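PDB 2O1B: aminotransferase, class I from Staphylococcus aureus, which probably catalyses the pyridoxal-5'-phosphate-dependent transfer of amino groups between amino acids and 2-oxo acids, as an aspartate aminotransferase. Local coordinates for residues 319-322 and 323-327; 396-399 and 400-403. One frame throughout, in Å; residues are numbered along the deposited sequence.

Interaction 1: residues 319-322 and 323-327; sequences FEAM and LAKAD
A324 N donates to E320 O at 2.9 Å, the shortest hydrogen bond between 319-322 and 323-327. These residues form the C-terminal end of helix 302-325, which closes in a Schellman motif. On either side of this bond the i to i+4 ladder is regular. L323 N bonds to F319 O at 3.1 Å, and K325 N bonds to A321 O at 3.0 Å. The next rung is weak, with A326 N 3.5 Å from M322 O. A326 is where the backbone leaves the helical conformation. D327 follows with a positive phi of 54° as the C-prime residue. Its N turns back to A324 O at 3.2 Å, and L328 N reaches L323 O. These two bonds use carbonyls of the last turn and end the helix.

F319 and L323 make the apolar contact on the buried side. The F319 ring lies beside its own carbonyl carbon (chi1 -166°), and this brings CE2 of the ring up to the next turn. L323 CD1 meets F319 CE2 at 3.6 Å, with F319 CD2 slightly farther off. The two side chains meet at a slant. L323 CG also rests against F319 O, so that carbonyl is flanked by the leucine that bonds to it. F319 packs on A393 and L396 of helix 388-397, while L323 reaches F330 of strand 330-331. E320 points away from the following turn, and its OE1 accepts from A333 N.

The K325 side is more open to solvent. K325 CB and CG both lie 3.4 Å from A321 O, the carbonyl that K325 N holds. The chain runs extended until a bend at chi4 (74°) brings K325 NZ to 4.2 Å from A321 CB.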
loop_
_atom_site.group_PDB
_atom_site.type_symbol
_atom_site.label_atom_id
_atom_site.label_comp_id
_atom_site.label_asym_id
_atom_site.label_seq_id
_atom_site.Cartn_x
_atom_site.Cartn_y
_atom_site.Cartn_z
ATOM N N PHE A 319 -20.010 27.543 -14.809
ATOM C CA PHE A 319 -21.010 26.544 -14.481
ATOM C C PHE A 319 -22.010 27.066 -13.464
ATOM O O PHE A 319 -23.217 26.857 -13.612
ATOM C CB PHE A 319 -20.341 25.278 -13.968
ATOM C CG PHE A 319 -21.247 24.089 -13.929
ATOM C CD1 PHE A 319 -21.506 23.364 -15.084
ATOM C CD2 PHE A 319 -21.833 23.684 -12.737
ATOM C CE1 PHE A 319 -22.346 22.257 -15.051
ATOM C CE2 PHE A 319 -22.669 22.580 -12.697
ATOM C CZ PHE A 319 -22.925 21.865 -13.850
ATOM N N GLU A 320 -21.508 27.746 -12.440
ATOM C CA GLU A 320 -22.363 28.329 -11.415
ATOM C C GLU A 320 -23.183 29.518 -11.940
ATOM O O GLU A 320 -24.254 29.818 -11.406
ATOM C CB GLU A 320 -21.543 28.738 -10.196
ATOM C CG GLU A 320 -20.951 27.567 -9.406
ATOM C CD GLU A 320 -20.365 27.997 -8.071
ATOM O OE1 GLU A 320 -19.882 27.122 -7.322
ATOM O OE2 GLU A 320 -20.384 29.212 -7.771
ATOM N N ALA A 321 -22.675 30.188 -12.977
ATOM C CA ALA A 321 -23.408 31.270 -13.648
ATOM C C ALA A 321 -24.641 30.714 -14.352
ATOM O O ALA A 321 -25.735 31.245 -14.194
ATOM C CB ALA A 321 -22.511 32.001 -14.643
HETATM N N MSE A 322 -24.445 29.641 -15.118
HETATM C CA MSE A 322 -25.533 28.887 -15.741
HETATM C C MSE A 322 -26.585 28.464 -14.715
HETATM O O MSE A 322 -27.779 28.619 -14.947
HETATM C CB MSE A 322 -24.994 27.638 -16.451
HETATM C CG MSE A 322 -24.138 27.911 -17.680
HETATM SE SE MSE A 322 -25.081 28.902 -19.065
HETATM C CE MSE A 322 -26.531 27.644 -19.453
ATOM N N LEU A 323 -26.133 27.927 -13.584
ATOM C CA LEU A 323 -27.050 27.438 -12.559
ATOM C C LEU A 323 -27.835 28.577 -11.913
ATOM O O LEU A 323 -29.057 28.502 -11.786
ATOM C CB LEU A 323 -26.307 26.612 -11.505
ATOM C CG LEU A 323 -25.678 25.280 -11.943
ATOM C CD1 LEU A 323 -24.909 24.637 -10.793
ATOM C CD2 LEU A 323 -26.715 24.301 -12.509
ATOM N N ALA A 324 -27.129 29.635 -11.530
ATOM C CA ALA A 324 -27.742 30.773 -10.851
ATOM C C ALA A 324 -28.779 31.490 -11.719
ATOM O O ALA A 324 -29.817 31.926 -11.221
ATOM C CB ALA A 324 -26.668 31.741 -10.368
ATOM N N LYS A 325 -28.497 31.597 -13.016
ATOM C CA LYS A 325 -29.394 32.263 -13.957
ATOM C C LYS A 325 -30.735 31.539 -14.108
ATOM O O LYS A 325 -31.773 32.174 -14.348
ATOM C CB LYS A 325 -28.730 32.404 -15.325
ATOM C CG LYS A 325 -27.809 33.614 -15.453
ATOM C CD LYS A 325 -27.444 33.868 -16.915
ATOM C CE LYS A 325 -26.434 35.012 -17.069
ATOM N NZ LYS A 325 -25.055 34.630 -16.644
ATOM N N ALA A 326 -30.705 30.214 -13.975
ATOM C CA ALA A 326 -31.910 29.392 -14.109
ATOM C C ALA A 326 -32.517 29.042 -12.742
ATOM O O ALA A 326 -33.420 28.208 -12.649
ATOM C CB ALA A 326 -31.608 28.132 -14.916
ATOM N N ASP A 327 -32.021 29.702 -11.696
ATOM C CA ASP A 327 -32.493 29.505 -10.326
ATOM C C ASP A 327 -32.454 28.033 -9.890
ATOM O O ASP A 327 -33.439 27.513 -9.358
ATOM C CB ASP A 327 -33.906 30.094 -10.121
ATOM C CG ASP A 327 -33.936 31.621 -10.216
ATOM O OD1 ASP A 327 -33.088 32.281 -9.576
ATOM O OD2 ASP A 327 -34.817 32.161 -10.933
#

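Interaction 2: residues 396-399 and 400-403; sequences LTEL and AYLY
L402 and Y403 close in on L399 O, the centre of the tightly packed part of this C-terminal turn. L402 N donates to it at 2.9 Å, from above the carbonyl plane. L402 CB sits 3.3 Å from the same oxygen, and the Y403 ring brings its CD2 edge to 3.6 Å. Two residues earlier, A400 N bonds to T397 O at 3.1 Å. Both bonds span three residues, as in 3-10 turns. The side chains of L399 and L402 lie alongside each other and point the same way, with CD2 of L399 4.0 Å from CD1 of L402.

The E398 and Y401 side is looser and wet. The Y401 ring lies between its own backbone N and carbonyl carbon (chi1 75°). From there its edge faces back to E398 O, 3.3 Å from Y401 CD2 and near the ring plane. Water 1 donates to E398 O and accepts a weak bond from Y401 N. Water 2 joins E398 OE1, to which it donates at 2.9 Å, with Y401 OH. E398 OE1 also forms a salt bridge with K360 NZ.

The turn follows helix 388-397 and leans on helix 349-360, where L399 packs on F355 and L356 and Y403 on F352. Y403 OH bonds to E342 O, at the end of strand 338-342.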
loop_
_atom_site.group_PDB
_atom_site.type_symbol
_atom_site.label_atom_id
_atom_site.label_comp_id
_atom_site.label_asym_id
_atom_site.label_seq_id
_atom_site.Cartn_x
_atom_site.Cartn_y
_atom_site.Cartn_z
ATOM N N LEU A 396 -28.757 20.540 -17.348
ATOM C CA LEU A 396 -29.204 20.757 -15.970
ATOM C C LEU A 396 -30.181 21.921 -15.779
ATOM O O LEU A 396 -31.122 21.819 -14.988
ATOM C CB LEU A 396 -27.994 20.934 -15.055
ATOM C CG LEU A 396 -27.238 19.639 -14.761
ATOM C CD1 LEU A 396 -25.905 19.944 -14.111
ATOM C CD2 LEU A 396 -28.081 18.735 -13.871
ATOM N N THR A 397 -29.955 23.019 -16.502
ATOM C CA THR A 397 -30.825 24.205 -16.416
ATOM C C THR A 397 -32.240 23.937 -16.941
ATOM O O THR A 397 -33.204 24.571 -16.505
ATOM C CB THR A 397 -30.220 25.424 -17.146
ATOM O OG1 THR A 397 -29.951 25.084 -18.509
ATOM C CG2 THR A 397 -28.937 25.864 -16.482
ATOM N N GLU A 398 -32.356 22.996 -17.876
ATOM C CA GLU A 398 -33.650 22.524 -18.368
ATOM C C GLU A 398 -34.519 21.976 -17.226
ATOM O O GLU A 398 -35.747 21.922 -17.337
ATOM C CB GLU A 398 -33.436 21.457 -19.449
ATOM C CG GLU A 398 -34.664 21.133 -20.304
ATOM C CD GLU A 398 -35.541 20.014 -19.731
ATOM O OE1 GLU A 398 -35.093 19.290 -18.816
ATOM O OE2 GLU A 398 -36.679 19.849 -20.205
ATOM N N LEU A 399 -33.875 21.593 -16.127
ATOM C CA LEU A 399 -34.565 20.984 -14.990
ATOM C C LEU A 399 -35.018 22.000 -13.944
ATOM O O LEU A 399 -35.485 21.623 -12.869
ATOM C CB LEU A 399 -33.683 19.907 -14.348
ATOM C CG LEU A 399 -33.193 18.773 -15.257
ATOM C CD1 LEU A 399 -32.145 17.937 -14.536
ATOM C CD2 LEU A 399 -34.367 17.914 -15.728
ATOM N N ALA A 400 -34.889 23.285 -14.273
ATOM C CA ALA A 400 -35.290 24.382 -13.381
ATOM C C ALA A 400 -36.722 24.236 -12.857
ATOM O O ALA A 400 -37.001 24.572 -11.705
ATOM C CB ALA A 400 -35.127 25.723 -14.087
ATOM N N TYR A 401 -37.616 23.730 -13.710
ATOM C CA TYR A 401 -39.015 23.505 -13.344
ATOM C C TYR A 401 -39.177 22.571 -12.130
ATOM O O TYR A 401 -40.170 22.656 -11.411
ATOM C CB TYR A 401 -39.822 23.003 -14.556
ATOM C CG TYR A 401 -39.575 21.557 -14.931
ATOM C CD1 TYR A 401 -40.374 20.537 -14.415
ATOM C CD2 TYR A 401 -38.538 21.208 -15.798
ATOM C CE1 TYR A 401 -40.147 19.202 -14.748
ATOM C CE2 TYR A 401 -38.298 19.872 -16.138
ATOM C CZ TYR A 401 -39.111 18.875 -15.608
ATOM O OH TYR A 401 -38.883 17.555 -15.931
ATOM N N LEU A 402 -38.201 21.690 -11.906
ATOM C CA LEU A 402 -38.275 20.730 -10.806
ATOM C C LEU A 402 -38.096 21.408 -9.451
ATOM O O LEU A 402 -38.543 20.896 -8.429
ATOM C CB LEU A 402 -37.234 19.621 -10.979
ATOM C CG LEU A 402 -37.477 18.569 -12.067
ATOM C CD1 LEU A 402 -36.257 17.711 -12.257
ATOM C CD2 LEU A 402 -38.678 17.691 -11.751
ATOM N N TYR A 403 -37.459 22.575 -9.457
ATOM C CA TYR A 403 -37.112 23.266 -8.221
ATOM C C TYR A 403 -38.165 24.255 -7.716
ATOM O O TYR A 403 -38.078 24.733 -6.574
ATOM C CB TYR A 403 -35.756 23.941 -8.364
ATOM C CG TYR A 403 -34.604 22.960 -8.416
ATOM C CD1 TYR A 403 -33.995 22.507 -7.241
ATOM C CD2 TYR A 403 -34.132 22.476 -9.632
ATOM C CE1 TYR A 403 -32.942 21.621 -7.279
ATOM C CE2 TYR A 403 -33.085 21.583 -9.676
ATOM C CZ TYR A 403 -32.491 21.161 -8.499
ATOM O OH TYR A 403 -31.443 20.281 -8.550
HETATM O O HOH W 1 -37.115 24.602 -16.871
HETATM O O HOH W 2 -37.155 17.467 -18.075
#

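Along the chain the two interactions come in series. Interaction 1 ends helix 302-325, and interaction 2 follows much later, at the end of helix 388-397. Each closes only a local turn, so they neither nest nor cross. Between them run the antiparallel sheet with strand 338-342 and helix 349-360. In space their centres are 11 Å apart, and they touch. F319 CZ packs on L396 CD1 at 3.6 Å, and M322 O lies 3.4 Å from T397 CG2. Farther along, A326 O meets A400 CB at 3.3 Å. The two helix ends thus pack together at the periphery of the chain. L328 touches L323, A400 and Y403, joining both contacts.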